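Local coordinates for heme-binding protein A / AI-2 binding protein A (Helicobacter pylori SS1, PDB 6OFQ) that probably binds peptides in the periplasm and hands them to an ABC transporter, at residues Gly170-Pro174 against Ala471-Ser475; Leu292-Leu298 against Tyr497-Pro503; Trp344-Ile350 against Tyr484-Glu489; Tyr440-Ser444 against Gln454-Phe458. One frame throughout, in Å; residues are numbered along the deposited sequence.

Contact 1. Residues Gly170-Pro174 against Ala471-Ser475; sequences GPEAP and AKRVS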
loop_
_atom_site.group_PDB
_atom_site.type_symbol
_atom_site.label_atom_id
_atom_site.label_comp_id
_atom_site.label_asym_id
_atom_site.label_seq_id
_atom_site.Cartn_x
_atom_site.Cartn_y
_atom_site.Cartn_z
ATOM N N GLY A 170 -8.467 19.082 -14.833
ATOM C CA GLY A 170 -9.727 19.299 -14.153
ATOM C C GLY A 170 -9.408 19.224 -12.662
ATOM O O GLY A 170 -8.341 18.742 -12.270
ATOM N N PRO A 171 -10.278 19.782 -11.813
ATOM C CA PRO A 171 -10.010 19.724 -10.373
ATOM C C PRO A 171 -9.958 18.275 -9.888
ATOM O O PRO A 171 -10.655 17.409 -10.395
ATOM C CB PRO A 171 -11.192 20.449 -9.728
ATOM C CG PRO A 171 -12.194 20.573 -10.802
ATOM C CD PRO A 171 -11.583 20.412 -12.118
ATOM N N GLU A 172 -9.048 18.024 -8.956
ATOM C CA GLU A 172 -8.705 16.671 -8.467
ATOM C C GLU A 172 -8.513 16.782 -6.971
ATOM O O GLU A 172 -7.442 17.061 -6.468
ATOM C CB GLU A 172 -7.445 16.175 -9.194
ATOM C CG GLU A 172 -7.067 14.740 -8.879
ATOM C CD GLU A 172 -7.991 13.684 -9.464
ATOM O OE1 GLU A 172 -8.508 13.870 -10.577
ATOM O OE2 GLU A 172 -8.067 12.640 -8.754
ATOM N N ALA A 173 -9.549 16.529 -6.185
ATOM C CA ALA A 173 -9.521 16.697 -4.743
ATOM C C ALA A 173 -8.373 15.936 -4.075
ATOM O O ALA A 173 -7.731 16.527 -3.220
ATOM C CB ALA A 173 -10.870 16.360 -4.100
ATOM N N PRO A 174 -8.110 14.693 -4.461
ATOM C CA PRO A 174 -6.968 13.968 -3.844
ATOM C C PRO A 174 -5.593 14.380 -4.249
ATOM O O PRO A 174 -4.634 13.849 -3.700
ATOM C CB PRO A 174 -7.190 12.515 -4.291
ATOM C CG PRO A 174 -8.580 12.468 -4.801
ATOM C CD PRO A 174 -8.907 13.804 -5.335
ATOM N N ALA A 471 -16.774 12.724 -7.723
ATOM C CA ALA A 471 -16.248 12.977 -6.391
ATOM C C ALA A 471 -14.816 13.484 -6.362
ATOM O O ALA A 471 -14.434 14.140 -5.397
ATOM C CB ALA A 471 -16.317 11.760 -5.503
ATOM N N LYS A 472 -14.089 13.377 -7.457
ATOM C CA LYS A 472 -12.809 14.059 -7.547
ATOM C C LYS A 472 -12.940 15.540 -7.857
ATOM O O LYS A 472 -12.067 16.368 -7.528
ATOM C CB LYS A 472 -12.028 13.472 -8.713
ATOM C CG LYS A 472 -11.616 12.038 -8.534
ATOM C CD LYS A 472 -11.072 11.516 -9.842
ATOM C CE LYS A 472 -10.459 10.118 -9.779
ATOM N NZ LYS A 472 -9.202 10.089 -8.967
ATOM N N ARG A 473 -14.050 15.913 -8.502
ATOM C CA ARG A 473 -14.142 17.244 -9.142
ATOM C C ARG A 473 -14.738 18.302 -8.258
ATOM O O ARG A 473 -14.753 19.480 -8.609
ATOM C CB ARG A 473 -14.956 17.168 -10.442
ATOM C CG ARG A 473 -14.357 16.301 -11.516
ATOM C CD ARG A 473 -13.237 16.862 -12.345
ATOM N NE ARG A 473 -12.725 15.794 -13.206
ATOM C CZ ARG A 473 -11.746 14.942 -12.864
ATOM N NH1 ARG A 473 -11.008 15.036 -11.735
ATOM N NH2 ARG A 473 -11.459 13.969 -13.708
ATOM N N VAL A 474 -15.206 17.914 -7.083
ATOM C CA VAL A 474 -15.581 18.849 -6.031
ATOM C C VAL A 474 -14.736 18.602 -4.793
ATOM O O VAL A 474 -14.314 17.466 -4.545
ATOM C CB VAL A 474 -17.070 18.727 -5.649
ATOM C CG1 VAL A 474 -17.897 19.225 -6.826
ATOM C CG2 VAL A 474 -17.495 17.313 -5.293
ATOM N N SER A 475 -14.405 19.624 -4.037
ATOM C CA SER A 475 -13.482 19.502 -2.903
ATOM C C SER A 475 -14.218 19.428 -1.557
ATOM O O SER A 475 -13.679 18.889 -0.573
ATOM C CB SER A 475 -12.441 20.644 -2.954
ATOM O OG SER A 475 -13.146 21.878 -2.852
HETATM O O HOH W 1 -9.126 12.119 -12.627
#

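Contact 2. Residues Leu292-Leu298 against Tyr497-Pro503; sequences LASWLSL and YVPLAYP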
loop_
_atom_site.group_PDB
_atom_site.type_symbol
_atom_site.label_atom_id
_atom_site.label_comp_id
_atom_site.label_asym_id
_atom_site.label_seq_id
_atom_site.Cartn_x
_atom_site.Cartn_y
_atom_site.Cartn_z
ATOM N N LEU A 292 -6.707 -0.708 7.107
ATOM C CA LEU A 292 -6.520 -1.917 6.295
ATOM C C LEU A 292 -7.824 -2.555 5.887
ATOM O O LEU A 292 -8.783 -2.612 6.659
ATOM C CB LEU A 292 -5.796 -2.976 7.161
ATOM C CG LEU A 292 -4.437 -2.571 7.733
ATOM C CD1 LEU A 292 -4.026 -3.308 8.997
ATOM C CD2 LEU A 292 -3.431 -2.874 6.634
ATOM N N ALA A 293 -7.865 -3.148 4.698
ATOM C CA ALA A 293 -8.973 -3.983 4.276
ATOM C C ALA A 293 -8.406 -5.248 3.635
ATOM O O ALA A 293 -7.341 -5.200 3.003
ATOM C CB ALA A 293 -9.910 -3.281 3.307
ATOM N N SER A 294 -9.075 -6.381 3.845
ATOM C CA SER A 294 -8.692 -7.697 3.299
ATOM C C SER A 294 -9.940 -8.351 2.732
ATOM O O SER A 294 -10.971 -8.394 3.374
ATOM C CB SER A 294 -8.109 -8.541 4.462
ATOM O OG SER A 294 -7.686 -9.797 3.959
ATOM N N TRP A 295 -9.799 -8.934 1.535
ATOM C CA TRP A 295 -10.996 -9.426 0.794
ATOM C C TRP A 295 -10.589 -10.535 -0.161
ATOM O O TRP A 295 -9.408 -10.850 -0.270
ATOM C CB TRP A 295 -11.769 -8.297 0.090
ATOM C CG TRP A 295 -11.045 -7.622 -1.029
ATOM C CD1 TRP A 295 -11.077 -7.959 -2.337
ATOM C CD2 TRP A 295 -10.116 -6.546 -0.925
ATOM N NE1 TRP A 295 -10.280 -7.118 -3.076
ATOM C CE2 TRP A 295 -9.678 -6.224 -2.235
ATOM C CE3 TRP A 295 -9.647 -5.769 0.127
ATOM C CZ2 TRP A 295 -8.775 -5.202 -2.487
ATOM C CZ3 TRP A 295 -8.761 -4.772 -0.122
ATOM C CH2 TRP A 295 -8.312 -4.509 -1.415
ATOM N N LEU A 296 -11.571 -11.120 -0.794
ATOM C CA LEU A 296 -11.308 -12.087 -1.826
ATOM C C LEU A 296 -11.612 -11.421 -3.165
ATOM O O LEU A 296 -12.765 -11.000 -3.390
ATOM C CB LEU A 296 -12.132 -13.322 -1.526
ATOM C CG LEU A 296 -11.955 -14.526 -2.445
ATOM C CD1 LEU A 296 -10.589 -15.188 -2.265
ATOM C CD2 LEU A 296 -13.045 -15.558 -2.183
ATOM N N SER A 297 -10.634 -11.265 -4.047
ATOM C CA SER A 297 -10.854 -10.844 -5.436
ATOM C C SER A 297 -11.576 -11.977 -6.175
ATOM O O SER A 297 -11.222 -13.142 -5.934
ATOM C CB SER A 297 -9.535 -10.609 -6.214
ATOM O OG SER A 297 -8.801 -9.509 -5.687
ATOM N N LEU A 298 -12.567 -11.617 -6.988
ATOM C CA LEU A 298 -13.244 -12.538 -7.906
ATOM C C LEU A 298 -13.035 -11.926 -9.276
ATOM O O LEU A 298 -13.351 -10.764 -9.520
ATOM C CB LEU A 298 -14.738 -12.577 -7.615
ATOM C CG LEU A 298 -15.157 -13.023 -6.213
ATOM C CD1 LEU A 298 -16.633 -12.923 -5.962
ATOM C CD2 LEU A 298 -14.637 -14.434 -5.906
ATOM N N TYR A 497 -16.662 -9.105 -5.539
ATOM C CA TYR A 497 -15.639 -9.525 -4.603
ATOM C C TYR A 497 -16.319 -10.141 -3.384
ATOM O O TYR A 497 -17.547 -10.094 -3.311
ATOM C CB TYR A 497 -14.760 -8.362 -4.141
ATOM C CG TYR A 497 -15.259 -7.349 -3.177
ATOM C CD1 TYR A 497 -16.368 -6.573 -3.439
ATOM C CD2 TYR A 497 -14.486 -7.076 -2.071
ATOM C CE1 TYR A 497 -16.765 -5.538 -2.569
ATOM C CE2 TYR A 497 -14.887 -6.119 -1.170
ATOM C CZ TYR A 497 -15.939 -5.296 -1.490
ATOM O OH TYR A 497 -16.324 -4.352 -0.558
ATOM N N VAL A 498 -15.559 -10.719 -2.460
ATOM C CA VAL A 498 -16.104 -11.066 -1.167
ATOM C C VAL A 498 -15.364 -10.227 -0.109
ATOM O O VAL A 498 -14.182 -10.496 0.187
ATOM C CB VAL A 498 -15.919 -12.524 -0.808
ATOM C CG1 VAL A 498 -16.634 -12.792 0.481
ATOM C CG2 VAL A 498 -16.426 -13.465 -1.897
ATOM N N PRO A 499 -16.003 -9.248 0.516
ATOM C CA PRO A 499 -15.371 -8.518 1.638
ATOM C C PRO A 499 -15.129 -9.472 2.806
ATOM O O PRO A 499 -16.001 -10.299 3.130
ATOM C CB PRO A 499 -16.378 -7.454 2.023
ATOM C CG PRO A 499 -17.625 -7.795 1.353
ATOM C CD PRO A 499 -17.366 -8.739 0.240
ATOM N N LEU A 500 -13.946 -9.404 3.423
ATOM C CA LEU A 500 -13.698 -10.309 4.573
ATOM C C LEU A 500 -13.526 -9.453 5.836
ATOM O O LEU A 500 -14.410 -9.420 6.720
ATOM C CB LEU A 500 -12.478 -11.188 4.297
ATOM C CG LEU A 500 -12.673 -12.195 3.171
ATOM C CD1 LEU A 500 -11.348 -12.808 2.879
ATOM C CD2 LEU A 500 -13.688 -13.248 3.564
ATOM N N ALA A 501 -12.430 -8.706 5.951
ATOM C CA ALA A 501 -12.149 -8.048 7.236
ATOM C C ALA A 501 -11.451 -6.719 7.083
ATOM O O ALA A 501 -10.745 -6.451 6.120
ATOM C CB ALA A 501 -11.242 -8.938 8.061
ATOM N N TYR A 502 -11.627 -5.850 8.089
ATOM C CA TYR A 502 -10.741 -4.749 8.409
ATOM C C TYR A 502 -9.834 -5.272 9.524
ATOM O O TYR A 502 -10.264 -5.167 10.688
ATOM C CB TYR A 502 -11.510 -3.503 8.847
ATOM C CG TYR A 502 -12.565 -3.079 7.867
ATOM C CD1 TYR A 502 -12.249 -2.837 6.533
ATOM C CD2 TYR A 502 -13.887 -2.957 8.275
ATOM C CE1 TYR A 502 -13.268 -2.472 5.668
ATOM C CE2 TYR A 502 -14.924 -2.630 7.410
ATOM C CZ TYR A 502 -14.598 -2.414 6.075
ATOM O OH TYR A 502 -15.628 -2.152 5.229
ATOM N N PRO A 503 -8.626 -5.764 9.223
ATOM C CA PRO A 503 -7.833 -6.282 10.334
ATOM C C PRO A 503 -7.350 -5.162 11.217
ATOM O O PRO A 503 -7.039 -4.066 10.729
ATOM C CB PRO A 503 -6.631 -6.939 9.646
ATOM C CG PRO A 503 -7.095 -7.192 8.242
ATOM C CD PRO A 503 -8.038 -6.049 7.900
HETATM O O HOH W 2 -8.259 -1.871 9.328
#

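Contact 3. Residues Trp344-Ile350 against Tyr484-Glu489; sequences WGYNYNI and YLKAQE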
loop_
_atom_site.group_PDB
_atom_site.type_symbol
_atom_site.label_atom_id
_atom_site.label_comp_id
_atom_site.label_asym_id
_atom_site.label_seq_id
_atom_site.Cartn_x
_atom_site.Cartn_y
_atom_site.Cartn_z
ATOM N N TRP A 344 -13.315 8.780 6.514
ATOM C CA TRP A 344 -14.555 9.444 6.238
ATOM C C TRP A 344 -15.273 8.953 4.990
ATOM O O TRP A 344 -14.634 8.423 4.065
ATOM C CB TRP A 344 -14.357 10.952 6.112
ATOM C CG TRP A 344 -13.527 11.441 4.932
ATOM C CD1 TRP A 344 -12.172 11.554 4.900
ATOM C CD2 TRP A 344 -13.994 11.751 3.618
ATOM N NE1 TRP A 344 -11.754 12.014 3.664
ATOM C CE2 TRP A 344 -12.860 12.148 2.869
ATOM C CE3 TRP A 344 -15.254 11.762 2.994
ATOM C CZ2 TRP A 344 -12.914 12.574 1.561
ATOM C CZ3 TRP A 344 -15.275 12.218 1.649
ATOM C CH2 TRP A 344 -14.137 12.550 0.960
ATOM N N GLY A 345 -16.600 9.087 4.941
ATOM C CA GLY A 345 -17.347 8.713 3.754
ATOM C C GLY A 345 -17.840 7.281 3.725
ATOM O O GLY A 345 -18.601 6.883 2.839
ATOM N N TYR A 346 -17.489 6.492 4.741
ATOM C CA TYR A 346 -17.905 5.117 4.885
ATOM C C TYR A 346 -19.419 5.038 5.005
ATOM O O TYR A 346 -20.022 5.869 5.714
ATOM C CB TYR A 346 -17.311 4.519 6.149
ATOM C CG TYR A 346 -17.544 3.060 6.438
ATOM C CD1 TYR A 346 -18.647 2.606 7.166
ATOM C CD2 TYR A 346 -16.626 2.121 6.037
ATOM C CE1 TYR A 346 -18.850 1.292 7.477
ATOM C CE2 TYR A 346 -16.842 0.758 6.266
ATOM C CZ TYR A 346 -17.901 0.367 7.025
ATOM O OH TYR A 346 -18.079 -0.970 7.271
ATOM N N ASN A 347 -20.033 4.094 4.288
ATOM C CA ASN A 347 -21.467 4.019 4.258
ATOM C C ASN A 347 -21.881 3.059 5.379
ATOM O O ASN A 347 -21.883 1.828 5.231
ATOM C CB ASN A 347 -21.963 3.544 2.893
ATOM C CG ASN A 347 -23.459 3.685 2.747
ATOM O OD1 ASN A 347 -24.154 3.537 3.756
ATOM N ND2 ASN A 347 -23.973 3.937 1.558
ATOM N N TYR A 348 -22.381 3.668 6.458
ATOM C CA TYR A 348 -22.847 2.890 7.628
ATOM C C TYR A 348 -24.232 2.318 7.429
ATOM O O TYR A 348 -24.689 1.562 8.325
ATOM C CB TYR A 348 -22.829 3.832 8.847
ATOM C CG TYR A 348 -21.434 4.161 9.289
ATOM C CD1 TYR A 348 -20.703 3.292 10.074
ATOM C CD2 TYR A 348 -20.853 5.364 8.903
ATOM C CE1 TYR A 348 -19.368 3.550 10.365
ATOM C CE2 TYR A 348 -19.531 5.632 9.220
ATOM C CZ TYR A 348 -18.811 4.744 10.009
ATOM O OH TYR A 348 -17.472 5.041 10.239
ATOM N N ASN A 349 -24.946 2.663 6.368
ATOM C CA ASN A 349 -26.266 2.186 6.053
ATOM C C ASN A 349 -26.326 0.877 5.306
ATOM O O ASN A 349 -27.254 0.120 5.527
ATOM C CB ASN A 349 -27.117 3.224 5.345
ATOM C CG ASN A 349 -28.603 3.003 5.538
ATOM O OD1 ASN A 349 -29.050 2.913 6.670
ATOM N ND2 ASN A 349 -29.365 2.921 4.466
ATOM N N ILE A 350 -25.222 0.457 4.697
ATOM C CA ILE A 350 -25.233 -0.796 3.968
ATOM C C ILE A 350 -25.150 -1.966 4.956
ATOM O O ILE A 350 -24.362 -1.948 5.904
ATOM C CB ILE A 350 -24.042 -0.797 3.013
ATOM C CG1 ILE A 350 -24.304 0.260 1.933
ATOM C CG2 ILE A 350 -23.808 -2.142 2.332
ATOM C CD1 ILE A 350 -23.205 0.472 0.961
ATOM N N TYR A 484 -19.730 9.360 -2.631
ATOM C CA TYR A 484 -19.119 8.093 -2.245
ATOM C C TYR A 484 -20.093 7.134 -1.546
ATOM O O TYR A 484 -20.017 5.909 -1.761
ATOM C CB TYR A 484 -17.907 8.298 -1.336
ATOM C CG TYR A 484 -16.707 8.873 -2.050
ATOM C CD1 TYR A 484 -16.305 8.322 -3.258
ATOM C CD2 TYR A 484 -15.986 9.901 -1.510
ATOM C CE1 TYR A 484 -15.167 8.825 -3.919
ATOM C CE2 TYR A 484 -14.907 10.424 -2.187
ATOM C CZ TYR A 484 -14.450 9.866 -3.371
ATOM O OH TYR A 484 -13.360 10.430 -4.021
ATOM N N LEU A 485 -21.101 7.683 -0.863
ATOM C CA LEU A 485 -22.139 6.840 -0.274
ATOM C C LEU A 485 -22.855 6.066 -1.370
ATOM O O LEU A 485 -23.125 4.855 -1.247
ATOM C CB LEU A 485 -23.077 7.656 0.605
ATOM C CG LEU A 485 -22.549 8.217 1.896
ATOM C CD1 LEU A 485 -23.480 9.200 2.586
ATOM C CD2 LEU A 485 -22.171 7.154 2.890
ATOM N N LYS A 486 -23.212 6.775 -2.442
ATOM C CA LYS A 486 -23.924 6.148 -3.539
ATOM C C LYS A 486 -23.004 5.144 -4.227
ATOM O O LYS A 486 -23.456 4.050 -4.603
ATOM C CB LYS A 486 -24.452 7.180 -4.568
ATOM C CG LYS A 486 -25.490 8.152 -4.043
ATOM C CD LYS A 486 -25.878 9.231 -5.050
ATOM C CE LYS A 486 -26.790 10.209 -4.302
ATOM N NZ LYS A 486 -26.775 11.502 -5.042
ATOM N N ALA A 487 -21.731 5.495 -4.426
ATOM C CA ALA A 487 -20.827 4.541 -5.038
ATOM C C ALA A 487 -20.775 3.222 -4.248
ATOM O O ALA A 487 -20.708 2.126 -4.817
ATOM C CB ALA A 487 -19.448 5.147 -5.263
ATOM N N GLN A 488 -20.735 3.299 -2.922
ATOM C CA GLN A 488 -20.683 2.114 -2.074
ATOM C C GLN A 488 -21.916 1.280 -2.239
ATOM O O GLN A 488 -21.839 0.062 -2.177
ATOM C CB GLN A 488 -20.416 2.546 -0.646
ATOM C CG GLN A 488 -18.979 2.928 -0.397
ATOM C CD GLN A 488 -18.790 3.635 0.926
ATOM O OE1 GLN A 488 -18.647 2.995 1.967
ATOM N NE2 GLN A 488 -18.973 4.941 0.904
ATOM N N GLU A 489 -23.076 1.915 -2.439
ATOM C CA GLU A 489 -24.246 1.116 -2.772
ATOM C C GLU A 489 -24.129 0.264 -4.023
ATOM O O GLU A 489 -24.568 -0.890 -4.108
ATOM C CB GLU A 489 -25.502 2.000 -2.900
ATOM C CG GLU A 489 -25.886 2.765 -1.666
ATOM C CD GLU A 489 -27.044 3.717 -1.979
ATOM O OE1 GLU A 489 -27.509 3.994 -3.130
ATOM O OE2 GLU A 489 -27.442 4.303 -0.966
HETATM O O HOH W 3 -26.753 4.017 1.425
#

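Contact 4. Residues Tyr440-Ser444 against Gln454-Phe458; sequences YTLWS and QNGSF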
loop_
_atom_site.group_PDB
_atom_site.type_symbol
_atom_site.label_atom_id
_atom_site.label_comp_id
_atom_site.label_asym_id
_atom_site.label_seq_id
_atom_site.Cartn_x
_atom_site.Cartn_y
_atom_site.Cartn_z
ATOM N N TYR A 440 -11.193 4.393 -6.233
ATOM C CA TYR A 440 -10.743 4.661 -7.591
ATOM C C TYR A 440 -9.518 3.850 -7.938
ATOM O O TYR A 440 -9.423 3.200 -9.008
ATOM C CB TYR A 440 -10.501 6.158 -7.825
ATOM C CG TYR A 440 -10.471 6.505 -9.307
ATOM C CD1 TYR A 440 -11.678 6.625 -9.965
ATOM C CD2 TYR A 440 -9.304 6.641 -10.018
ATOM C CE1 TYR A 440 -11.733 6.895 -11.322
ATOM C CE2 TYR A 440 -9.360 6.947 -11.401
ATOM C CZ TYR A 440 -10.596 7.046 -11.976
ATOM O OH TYR A 440 -10.799 7.361 -13.355
ATOM N N THR A 441 -8.571 3.783 -7.023
ATOM C CA THR A 441 -7.328 3.108 -7.336
ATOM C C THR A 441 -7.516 1.614 -7.527
ATOM O O THR A 441 -6.742 1.003 -8.268
ATOM C CB THR A 441 -6.359 3.395 -6.187
ATOM O OG1 THR A 441 -6.236 4.813 -6.068
ATOM C CG2 THR A 441 -4.925 2.851 -6.420
ATOM N N LEU A 442 -8.476 1.008 -6.814
ATOM C CA LEU A 442 -8.656 -0.456 -6.825
ATOM C C LEU A 442 -9.864 -0.948 -7.566
ATOM O O LEU A 442 -9.953 -2.129 -7.903
ATOM C CB LEU A 442 -8.690 -1.075 -5.413
ATOM C CG LEU A 442 -7.562 -0.581 -4.515
ATOM C CD1 LEU A 442 -7.802 -1.098 -3.097
ATOM C CD2 LEU A 442 -6.174 -0.966 -4.989
ATOM N N TRP A 443 -10.858 -0.102 -7.782
ATOM C CA TRP A 443 -12.163 -0.547 -8.257
ATOM C C TRP A 443 -12.749 0.153 -9.482
ATOM O O TRP A 443 -13.876 -0.107 -9.899
ATOM C CB TRP A 443 -13.207 -0.534 -7.112
ATOM C CG TRP A 443 -12.818 -1.391 -5.891
ATOM C CD1 TRP A 443 -12.223 -0.975 -4.741
ATOM C CD2 TRP A 443 -12.943 -2.817 -5.801
ATOM N NE1 TRP A 443 -11.959 -2.051 -3.921
ATOM C CE2 TRP A 443 -12.381 -3.201 -4.573
ATOM C CE3 TRP A 443 -13.474 -3.792 -6.650
ATOM C CZ2 TRP A 443 -12.384 -4.522 -4.169
ATOM C CZ3 TRP A 443 -13.453 -5.116 -6.211
ATOM C CH2 TRP A 443 -12.917 -5.456 -4.997
ATOM N N SER A 444 -11.990 1.101 -10.034
ATOM C CA SER A 444 -12.486 1.883 -11.177
ATOM C C SER A 444 -12.196 1.212 -12.527
ATOM O O SER A 444 -11.254 0.394 -12.662
ATOM C CB SER A 444 -11.925 3.304 -11.200
ATOM O OG SER A 444 -10.546 3.281 -11.411
ATOM N N GLN A 454 -4.137 -3.065 -10.420
ATOM C CA GLN A 454 -4.499 -3.199 -9.011
ATOM C C GLN A 454 -5.979 -3.453 -8.782
ATOM O O GLN A 454 -6.382 -3.712 -7.636
ATOM C CB GLN A 454 -4.113 -1.926 -8.238
ATOM C CG GLN A 454 -2.644 -1.580 -8.503
ATOM C CD GLN A 454 -2.017 -0.691 -7.447
ATOM O OE1 GLN A 454 -1.596 -1.205 -6.418
ATOM N NE2 GLN A 454 -2.151 0.593 -7.617
ATOM N N ASN A 455 -6.728 -3.523 -9.875
ATOM C CA ASN A 455 -8.148 -3.856 -9.794
ATOM C C ASN A 455 -8.233 -5.368 -10.080
ATOM O O ASN A 455 -8.490 -5.849 -11.202
ATOM C CB ASN A 455 -8.941 -3.014 -10.790
ATOM C CG ASN A 455 -10.433 -3.230 -10.757
ATOM O OD1 ASN A 455 -10.914 -4.268 -10.298
ATOM N ND2 ASN A 455 -11.197 -2.272 -11.262
ATOM N N GLY A 456 -8.019 -6.128 -9.011
ATOM C CA GLY A 456 -7.859 -7.579 -9.112
ATOM C C GLY A 456 -9.150 -8.293 -9.425
ATOM O O GLY A 456 -9.105 -9.444 -9.837
ATOM N N SER A 457 -10.293 -7.646 -9.286
ATOM C CA SER A 457 -11.586 -8.203 -9.694
ATOM C C SER A 457 -11.957 -7.868 -11.139
ATOM O O SER A 457 -12.975 -8.270 -11.661
ATOM C CB SER A 457 -12.716 -7.718 -8.758
ATOM O OG SER A 457 -12.579 -8.308 -7.487
ATOM N N PHE A 458 -11.134 -7.020 -11.754
ATOM C CA PHE A 458 -11.425 -6.416 -13.058
ATOM C C PHE A 458 -12.834 -5.834 -13.090
ATOM O O PHE A 458 -13.630 -6.033 -14.013
ATOM C CB PHE A 458 -11.212 -7.441 -14.204
ATOM C CG PHE A 458 -9.755 -7.791 -14.447
ATOM C CD1 PHE A 458 -9.089 -8.682 -13.664
ATOM C CD2 PHE A 458 -9.008 -7.063 -15.357
ATOM C CE1 PHE A 458 -7.741 -8.962 -13.838
ATOM C CE2 PHE A 458 -7.699 -7.423 -15.614
ATOM C CZ PHE A 458 -7.045 -8.344 -14.835
HETATM O O HOH W 4 -4.386 1.372 -9.599
HETATM O O HOH W 5 -10.519 -5.052 -7.401
HETATM O O HOH W 6 -8.470 -4.697 -6.068
#

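Contact 1. Residues Gly170-Pro174 against Ala471-Ser475
Glu172 and Lys472 run side by side in the same direction, and their ends close a salt bridge in which Lys472 NZ lies 2.8 Å from Glu172 OE2, on the syn lone pair of that oxygen. Glu172 starts away from the helix end, but with CG anti to the backbone N (chi1 -174°) and a bend at chi2 its carboxylate returns to the lysine. Arg473 meets the same carboxylate from another direction: its guanidinium plane is turned 60° from that of the carboxylate, and Arg473 NH1 comes down on Glu172 OE1 at 3.0 Å from above the carboxylate plane. The same NH1 of Arg473 also donates to Pro171 O at 2.7 Å. A water bridges Glu172 OE1 and Arg473 NH2. Two cations around one carboxylate would be expected to stabilise its ionised form. The Arg473 chain crosses the Pro171 ring at about a right angle, CD to CD 3.9 Å. On the backbone, Ala173 N donates to Lys472 O at 2.9 Å. Asp436 is a second salt-bridge partner of Lys472 NZ. The network ties the loop between strand 163-168 and helix 175-178 to the end of helix 462-473, while Ala173 and Pro174 lean on Arg480 of helix 477-494.

Contact 2. Residues Leu292-Leu298 against Tyr497-Pro503
Trp295 and Tyr497 make the dense end of this strand pair: the tyrosine edge is directed at the indole face in an offset edge-to-face pair, with planes at 88° and Trp295 CD1 3.5 Å from Tyr497 CD2. Both first torsions place CG between the backbone N and the carbonyl carbon (chi1 66° for Trp295, 74° for Tyr497), and the two side chains stand on the same face of the sheet. The other face carries Leu296 and Val498; in the conformer given, Leu296 lies alongside Val498. Leu296 N donates to Val498 O at 2.9 Å, and Val498 N returns the bond to Leu296 O. The strands are antiparallel, and a classic beta bulge interrupts their register: Leu500 N and Ala501 N both donate to Ser294 O, at 3.1 Å and 3.0 Å. Strand 292-298 also pairs with strand 423-429, in the same mixed sheet. Toward Leu292 the pair is more open to solvent and is bridged by water. Leu292 and Pro503 are partly exposed and meet through Leu292 CB and Pro503 CD at 3.9 Å, and a water accepts from Leu292 N and probably donates to Pro503 O. Beside them the Tyr502 ring presents its edge to Ala293 CB.

Contact 3. Residues Trp344-Ile350 against Tyr484-Glu489
Gln488 grips the loop backbone with both ends of its amide. Gln488 NE2 donates to Gly345 O at 2.8 Å, with that oxygen in the amide plane, and Gln488 OE1 accepts from Asn347 N at 2.9 Å, the donor standing above the carbonyl plane. Asn347 answers from the loop: Asn347 ND2 donates to Leu485 O at 3.1 Å, approaching from the opposite face to Glu489 N, the regular helical donor of that carbonyl. Leu485 CD2 closes the apolar side, 3.6 Å from Asn347 CB, and Ile350 CD1 sits 3.4 Å from Gln488 O. Farther along, Trp344 CH2 meets Tyr484 CE2 at 3.9 Å, with the ring planes oblique at 57°. One step out, Gln488 NE2 also donates to Tyr484 O, one turn back on its own helix, which limits rotation of the amide. The backbone O of Asn347 is bonded to Asn337 ND2, and Tyr484 OH to Arg480. A chi1 of -170° extends the Asn347 amide into the gap between loop and helix, where Asn347 OD1 accepts from Asn349 N at 2.9 Å, 160° at the oxygen. This Asx turn shapes the loop before helix 357-366, which the Gln488 and Asn347 amides hold to helix 477-494.

Contact 4. Residues Tyr440-Ser444 against Gln454-Phe458
A chi1 of -178° turns the Asn455 amide away from its own backbone N and brings it to the end of helix 436-443, where Asn455 ND2 donates to Ser444 O at 3.0 Å. The carbonyl oxygen lies in the amide plane of Asn455, yet the donor stands 50° out of the plane of that carbonyl. Leu442 O is pressed against the same residue, with Asn455 CA at 3.1 Å in a CA-H...O contact. A water lies between Leu442 O and Ser457 N, accepting from the latter. Ser444 ends one helix and N-caps the next: Ser444 OG donates to Tyr440 O at 2.7 Å and is bonded to Ala447 N of helix 445-449. The partner loop is a type I beta turn from Asn455 to Phe458, closed by Phe458 N on Asn455 O at 2.9 Å, and Asn455 OD1 accepts from Tyr459 N just beyond it. Trp443 CZ3 reaches Ser457 OG at 3.5 Å; that hydroxyl is bonded to Pro496 O. Toward Gln454 the contact is van der Waals and water-mediated, with Leu442 CD2 4.0 Å from Gln454 CB, and a second water takes a bond from Gln454 NE2 and donates to Thr441 O at 2.7 Å.

Overall arrangement
The first segments of contacts 1, 2 and 3 come in order along the chain, then contact 4 in full, and then the second segments in the order 1, 3, 2. Contact 4 is nested in the loops closed by all the others, and contact 3 in that of contact 2. Centres of contacts 2 and 4 lie 13 Å apart, joined by Trp443 against Trp295 and Tyr497. Contact 3 touches contact 2 through Tyr346 and Tyr502, and contact 1 through Ala471 and Tyr484; the centres of contacts 1 and 2 are 27 Å apart, and the two do not touch. Successive elements 462-473, 477-494 and 497-510 therefore fasten three earlier parts of this type II binding protein's chain.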